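Local structure of predicted acyltransferase with acyl-CoA N-acyltransferase domain (Escherichia coli, 4RS2) at residues 77-87 with 166-177. The protein is a predicted GNAT-family acyltransferase that binds coenzyme A and, when overexpressed, suppresses silencing by the small RNA RhyB, possibly by way of Hfq. Numbering follows the deposited sequence.
Sequences PVDVQGEDLQW and ALNGVTGLVEYH
D79 and E175 form the hydrogen-bonded pair of an antiparallel ladder between strands 77-80 and 172-175, whose axes run at 160° to each other. D79 N donates to E175 O (3.0 Å), and E175 N returns a straighter bond to D79 O (2.8 Å). Two residues on, past the non-hydrogen-bonded pair V80 and V174, Q81 N reaches L173 O at 2.8 Å, and there strand 77-80 enters the type I' turn V80 to E83. At the P77 end a water continues the pairing from P77 O to H177 N; at the turn another joins the side-chain oxygen Q81 OE1 to L173 N. In this GNAT-family protein 172-175, from the C-terminal part of the chain, lies antiparallel to the end of the long strand 69-80 and parallel to 146-147, joining the two within the mixed sheet. On the face that carries V80 and V174, V78 CG2 meets V174 CG1 (3.6 Å), while V78 CG1 sits over the face of the Y176 ring in a CH-pi contact, 13° off the normal. V170, with CG1 anti to its backbone N (chi1 179°), brings that methyl against both L85 CD1, met tip to tip, and W87 CZ2, each at 3.5 Å. L167 CD2 approaches the indole obliquely at CH2 (3.8 Å). At the indole edge, a water lying in the ring plane accepts from W87 NE1 and donates to A166 O.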
ATOM      1  N   PRO A  77       0.823   9.344   4.368  1.00 10.20           N
ATOM      2  CA  PRO A  77       1.829   9.651   5.389  1.00 10.85           C
ATOM      3  C   PRO A  77       1.485   9.104   6.748  1.00 10.27           C
ATOM      4  O   PRO A  77       0.315   9.059   7.121  1.00 10.19           O
ATOM      5  CB  PRO A  77       1.843  11.177   5.447  1.00 11.80           C
ATOM      6  CG  PRO A  77       0.498  11.566   4.946  1.00 12.63           C
ATOM      7  CD  PRO A  77      -0.002  10.505   4.022  1.00 11.44           C
ATOM      8  N   VAL A  78       2.504   8.673   7.490  1.00 10.72           N
ATOM      9  CA  VAL A  78       2.296   8.259   8.891  1.00 11.62           C
ATOM     10  C   VAL A  78       3.334   9.013   9.712  1.00 13.07           C
ATOM     11  O   VAL A  78       4.395   9.356   9.179  1.00 15.17           O
ATOM     12  CB  VAL A  78       2.425   6.737   9.119  1.00 11.29           C
ATOM     13  CG1 VAL A  78       1.418   6.000   8.252  1.00 10.52           C
ATOM     14  CG2 VAL A  78       3.842   6.226   8.864  1.00 11.86           C
ATOM     15  N   ASP A  79       3.021   9.342  10.975  1.00 14.06           N
ATOM     16  CA  ASP A  79       3.993   9.992  11.836  1.00 16.33           C
ATOM     17  C   ASP A  79       4.341   9.027  12.934  1.00 15.05           C
ATOM     18  O   ASP A  79       3.569   8.132  13.236  1.00 14.69           O
ATOM     19  CB  ASP A  79       3.440  11.276  12.441  1.00 18.99           C
ATOM     20  CG  ASP A  79       3.113  12.308  11.394  1.00 23.48           C
ATOM     21  OD1 ASP A  79       3.976  12.613  10.526  1.00 28.03           O
ATOM     22  OD2 ASP A  79       1.978  12.823  11.446  1.00 32.63           O
ATOM     23  N   VAL A  80       5.513   9.198  13.534  1.00 16.39           N
ATOM     24  CA  VAL A  80       5.924   8.300  14.601  1.00 18.06           C
ATOM     25  C   VAL A  80       6.139   9.094  15.843  1.00 19.80           C
ATOM     26  O   VAL A  80       6.968   9.983  15.870  1.00 19.89           O
ATOM     27  CB  VAL A  80       7.205   7.547  14.265  1.00 19.51           C
ATOM     28  CG1 VAL A  80       7.479   6.519  15.358  1.00 20.62           C
ATOM     29  CG2 VAL A  80       7.078   6.884  12.907  1.00 19.07           C
ATOM     30  N   GLN A  81       5.335   8.816  16.856  1.00 22.19           N
ATOM     31  CA  GLN A  81       5.402   9.548  18.112  1.00 24.92           C
ATOM     32  C   GLN A  81       5.184  11.036  17.774  1.00 24.38           C
ATOM     33  O   GLN A  81       5.789  11.951  18.343  1.00 24.73           O
ATOM     34  CB  GLN A  81       6.722   9.210  18.842  1.00 29.40           C
ATOM     35  CG  GLN A  81       6.585   9.116  20.358  1.00 34.81           C
ATOM     36  CD  GLN A  81       7.439   8.006  20.978  1.00 38.66           C
ATOM     37  OE1 GLN A  81       6.960   7.247  21.820  1.00 41.66           O
ATOM     38  NE2 GLN A  81       8.692   7.896  20.555  1.00 42.35           N
ATOM     39  N   GLY A  82       4.312  11.258  16.801  1.00 25.67           N
ATOM     40  CA  GLY A  82       3.935  12.599  16.394  1.00 27.51           C
ATOM     41  C   GLY A  82       4.880  13.380  15.517  1.00 29.52           C
ATOM     42  O   GLY A  82       4.643  14.553  15.279  1.00 33.34           O
ATOM     43  N   GLU A  83       5.939  12.740  15.024  0.60 29.08           N
ATOM     44  CA  GLU A  83       6.906  13.423  14.180  0.60 29.03           C
ATOM     45  C   GLU A  83       7.001  12.821  12.788  0.60 25.96           C
ATOM     46  O   GLU A  83       6.785  11.609  12.590  0.60 22.09           O
ATOM     47  CB  GLU A  83       8.283  13.429  14.844  0.60 31.20           C
ATOM     48  CG  GLU A  83       8.358  14.259  16.123  0.60 33.06           C
ATOM     49  CD  GLU A  83       8.076  15.741  15.906  0.60 33.14           C
ATOM     50  OE1 GLU A  83       7.772  16.149  14.766  0.60 35.41           O
ATOM     51  OE2 GLU A  83       8.159  16.507  16.885  0.60 34.63           O
ATOM     52  N   ASP A  84       7.332  13.684  11.826  1.00 24.80           N
ATOM     53  CA  ASP A  84       7.467  13.290  10.428  1.00 24.02           C
ATOM     54  C   ASP A  84       8.893  12.866  10.152  1.00 22.97           C
ATOM     55  O   ASP A  84       9.803  13.692  10.160  1.00 22.32           O
ATOM     56  CB  ASP A  84       7.105  14.482   9.534  1.00 26.04           C
ATOM     57  CG  ASP A  84       7.360  14.230   8.071  1.00 29.93           C
ATOM     58  OD1 ASP A  84       7.640  13.067   7.674  1.00 28.13           O
ATOM     59  OD2 ASP A  84       7.265  15.226   7.303  1.00 33.35           O
ATOM     60  N   LEU A  85       9.061  11.563   9.932  1.00 20.57           N
ATOM     61  CA  LEU A  85      10.346  10.945   9.616  1.00 19.31           C
ATOM     62  C   LEU A  85      10.381  10.429   8.167  1.00 18.44           C
ATOM     63  O   LEU A  85      11.211   9.596   7.817  1.00 19.65           O
ATOM     64  CB  LEU A  85      10.577   9.766  10.560  1.00 21.06           C
ATOM     65  CG  LEU A  85      10.512  10.017  12.059  1.00 21.26           C
ATOM     66  CD1 LEU A  85      10.700   8.684  12.786  1.00 21.52           C
ATOM     67  CD2 LEU A  85      11.542  11.054  12.481  1.00 23.82           C
ATOM     68  N   GLN A  86       9.461  10.903   7.341  1.00 17.79           N
ATOM     69  CA  GLN A  86       9.377  10.485   5.950  1.00 17.13           C
ATOM     70  C   GLN A  86       9.030   8.997   5.862  1.00 14.38           C
ATOM     71  O   GLN A  86       9.630   8.254   5.115  1.00 13.91           O
ATOM     72  CB  GLN A  86      10.677  10.810   5.199  1.00 20.62           C
ATOM     73  CG  GLN A  86      11.067  12.278   5.313  1.00 25.29           C
ATOM     74  CD  GLN A  86      10.057  13.193   4.649  1.00 28.58           C
ATOM     75  OE1 GLN A  86       9.635  12.947   3.518  1.00 37.18           O
ATOM     76  NE2 GLN A  86       9.678  14.265   5.337  1.00 33.22           N
ATOM     77  N   TRP A  87       8.050   8.604   6.667  1.00 10.94           N
ATOM     78  CA  TRP A  87       7.479   7.269   6.626  1.00 10.11           C
ATOM     79  C   TRP A  87       6.078   7.324   6.002  1.00  9.84           C
ATOM     80  O   TRP A  87       5.386   8.346   6.086  1.00  9.48           O
ATOM     81  CB  TRP A  87       7.340   6.667   8.027  1.00 10.29           C
ATOM     82  CG  TRP A  87       8.586   6.242   8.683  1.00 10.59           C
ATOM     83  CD1 TRP A  87       9.846   6.753   8.509  1.00 10.93           C
ATOM     84  CD2 TRP A  87       8.687   5.264   9.726  1.00 10.81           C
ATOM     85  NE1 TRP A  87      10.729   6.123   9.354  1.00 11.55           N
ATOM     86  CE2 TRP A  87      10.052   5.197  10.105  1.00 11.12           C
ATOM     87  CE3 TRP A  87       7.777   4.407  10.329  1.00 11.20           C
ATOM     88  CZ2 TRP A  87      10.513   4.310  11.080  1.00 11.87           C
ATOM     89  CZ3 TRP A  87       8.240   3.490  11.296  1.00 12.32           C
ATOM     90  CH2 TRP A  87       9.599   3.464  11.661  1.00 11.82           C
ATOM     91  N   ALA A 166      17.087   2.654   9.033  1.00 14.39           N
ATOM     92  CA  ALA A 166      15.905   3.505   9.172  1.00 14.53           C
ATOM     93  C   ALA A 166      15.077   3.313  10.432  1.00 14.45           C
ATOM     94  O   ALA A 166      14.439   4.254  10.896  1.00 15.36           O
ATOM     95  CB  ALA A 166      15.007   3.355   7.961  1.00 14.15           C
ATOM     96  N   LEU A 167      15.060   2.097  10.959  1.00 14.64           N
ATOM     97  CA  LEU A 167      14.269   1.781  12.127  1.00 14.38           C
ATOM     98  C   LEU A 167      15.025   1.970  13.444  1.00 15.50           C
ATOM     99  O   LEU A 167      14.392   2.056  14.488  1.00 16.72           O
ATOM    100  CB  LEU A 167      13.775   0.341  12.038  1.00 14.12           C
ATOM    101  CG  LEU A 167      13.136  -0.008  10.667  1.00 14.33           C
ATOM    102  CD1 LEU A 167      12.580  -1.421  10.726  1.00 15.29           C
ATOM    103  CD2 LEU A 167      12.042   0.952  10.242  1.00 15.30           C
ATOM    104  N   ASN A 168      16.354   2.088  13.397  1.00 16.62           N
ATOM    105  CA  ASN A 168      17.155   2.166  14.631  1.00 19.20           C
ATOM    106  C   ASN A 168      16.873   3.423  15.414  1.00 18.29           C
ATOM    107  O   ASN A 168      17.020   4.528  14.897  1.00 18.60           O
ATOM    108  CB  ASN A 168      18.643   2.007  14.323  1.00 22.25           C
ATOM    109  CG  ASN A 168      18.965   0.641  13.720  1.00 26.63           C
ATOM    110  OD1 ASN A 168      18.293  -0.344  14.022  1.00 31.47           O
ATOM    111  ND2 ASN A 168      19.992   0.574  12.885  1.00 32.12           N
ATOM    112  N   GLY A 169      16.425   3.238  16.648  1.00 17.56           N
ATOM    113  CA  GLY A 169      16.092   4.336  17.525  1.00 17.89           C
ATOM    114  C   GLY A 169      14.722   4.951  17.290  1.00 18.14           C
ATOM    115  O   GLY A 169      14.406   5.998  17.861  1.00 20.93           O
ATOM    116  N   VAL A 170      13.915   4.337  16.426  1.00 16.61           N
ATOM    117  CA  VAL A 170      12.592   4.858  16.113  1.00 16.13           C
ATOM    118  C   VAL A 170      11.594   3.860  16.675  1.00 15.93           C
ATOM    119  O   VAL A 170      11.531   2.732  16.196  1.00 16.65           O
ATOM    120  CB  VAL A 170      12.354   5.011  14.603  1.00 15.45           C
ATOM    121  CG1 VAL A 170      10.946   5.531  14.366  1.00 15.91           C
ATOM    122  CG2 VAL A 170      13.398   5.928  13.941  1.00 15.66           C
ATOM    123  N   THR A 171      10.836   4.290  17.683  1.00 14.85           N
ATOM    124  CA  THR A 171       9.885   3.411  18.379  1.00 15.24           C
ATOM    125  C   THR A 171       8.621   4.168  18.716  1.00 14.22           C
ATOM    126  O   THR A 171       8.581   5.415  18.651  1.00 14.78           O
ATOM    127  CB  THR A 171      10.481   2.888  19.705  1.00 17.27           C
ATOM    128  OG1 THR A 171      10.730   4.001  20.588  1.00 18.54           O
ATOM    129  CG2 THR A 171      11.739   2.140  19.470  1.00 18.25           C
ATOM    130  N   GLY A 172       7.583   3.415  19.069  1.00 12.64           N
ATOM    131  CA  GLY A 172       6.351   3.993  19.554  1.00 12.33           C
ATOM    132  C   GLY A 172       5.163   3.903  18.624  1.00 11.84           C
ATOM    133  O   GLY A 172       5.095   3.031  17.766  1.00 11.28           O
ATOM    134  N   LEU A 173       4.244   4.843  18.797  1.00 11.74           N
ATOM    135  CA  LEU A 173       3.008   4.862  18.056  1.00 12.52           C
ATOM    136  C   LEU A 173       3.154   5.480  16.684  1.00 11.66           C
ATOM    137  O   LEU A 173       3.551   6.655  16.535  1.00 12.23           O
ATOM    138  CB  LEU A 173       1.929   5.607  18.843  1.00 13.82           C
ATOM    139  CG  LEU A 173       0.614   5.820  18.100  1.00 15.26           C
ATOM    140  CD1 LEU A 173      -0.107   4.513  17.824  1.00 15.68           C
ATOM    141  CD2 LEU A 173      -0.239   6.723  18.957  1.00 16.39           C
ATOM    142  N   VAL A 174       2.804   4.680  15.669  1.00 10.86           N
ATOM    143  CA  VAL A 174       2.803   5.105  14.295  1.00 10.53           C
ATOM    144  C   VAL A 174       1.363   5.496  14.007  1.00 10.65           C
ATOM    145  O   VAL A 174       0.466   4.659  14.071  1.00 10.96           O
ATOM    146  CB  VAL A 174       3.242   3.968  13.352  1.00 10.40           C
ATOM    147  CG1 VAL A 174       3.134   4.417  11.909  1.00 10.03           C
ATOM    148  CG2 VAL A 174       4.635   3.462  13.731  1.00  9.74           C
ATOM    149  N   GLU A 175       1.139   6.769  13.681  0.50 14.09           N
ATOM    150  CA  GLU A 175      -0.194   7.282  13.427  0.50 13.74           C
ATOM    151  C   GLU A 175      -0.482   7.494  11.949  0.50 12.24           C
ATOM    152  O   GLU A 175       0.275   8.176  11.244  0.50 12.35           O
ATOM    153  CB  GLU A 175      -0.376   8.599  14.172  0.50 14.87           C
ATOM    154  CG  GLU A 175      -0.693   8.438  15.657  0.50 16.34           C
ATOM    155  CD  GLU A 175      -2.173   8.486  15.960  0.50 16.47           C
ATOM    156  OE1 GLU A 175      -2.959   7.693  15.420  0.50 16.28           O
ATOM    157  OE2 GLU A 175      -2.549   9.338  16.759  0.50 18.28           O
ATOM    158  N   TYR A 176      -1.587   6.900  11.496  1.00 11.23           N
ATOM    159  CA  TYR A 176      -2.063   7.081  10.125  1.00 10.87           C
ATOM    160  C   TYR A 176      -2.963   8.329  10.139  1.00 10.67           C
ATOM    161  O   TYR A 176      -3.335   8.862  11.187  1.00 11.48           O
ATOM    162  CB  TYR A 176      -2.905   5.901   9.665  1.00 10.58           C
ATOM    163  CG  TYR A 176      -2.208   4.604   9.318  1.00 10.88           C
ATOM    164  CD1 TYR A 176      -1.630   3.814  10.300  1.00 11.14           C
ATOM    165  CD2 TYR A 176      -2.247   4.100   8.033  1.00 10.74           C
ATOM    166  CE1 TYR A 176      -1.023   2.595   9.980  1.00 11.77           C
ATOM    167  CE2 TYR A 176      -1.655   2.894   7.703  1.00 11.22           C
ATOM    168  CZ  TYR A 176      -1.045   2.141   8.682  1.00 11.36           C
ATOM    169  OH  TYR A 176      -0.483   0.928   8.422  1.00 12.11           O
ATOM    170  N   HIS A 177      -3.309   8.808   8.957  1.00 10.63           N
ATOM    171  CA  HIS A 177      -4.227   9.914   8.852  1.00 10.91           C
ATOM    172  C   HIS A 177      -5.591   9.486   9.405  1.00 10.68           C
ATOM    173  O   HIS A 177      -5.955   8.293   9.381  1.00 10.68           O
ATOM    174  CB  HIS A 177      -4.369  10.266   7.407  1.00 11.36           C
ATOM    175  CG  HIS A 177      -5.155  11.498   7.189  1.00 12.43           C
ATOM    176  ND1 HIS A 177      -6.507  11.478   6.942  1.00 12.78           N
ATOM    177  CD2 HIS A 177      -4.798  12.805   7.247  1.00 14.13           C
ATOM    178  CE1 HIS A 177      -6.943  12.716   6.806  1.00 14.00           C
ATOM    179  NE2 HIS A 177      -5.926  13.537   6.996  1.00 14.88           N
TER
HETATM  180  O   HOH W   1      -2.022   7.718   6.632  1.00 12.33           O
HETATM  181  O   HOH W   2      -0.038  10.888  10.772  1.00 27.67           O
HETATM  182  O   HOH W   3       4.534   6.515  21.156  1.00 22.73           O
HETATM  183  O   HOH W   4       8.880   5.050  21.961  1.00 38.92           O
HETATM  184  O   HOH W   5       2.660   9.397  16.072  1.00 25.61           O
HETATM  185  O   HOH W   6      13.676   6.691   9.942  1.00 14.96           O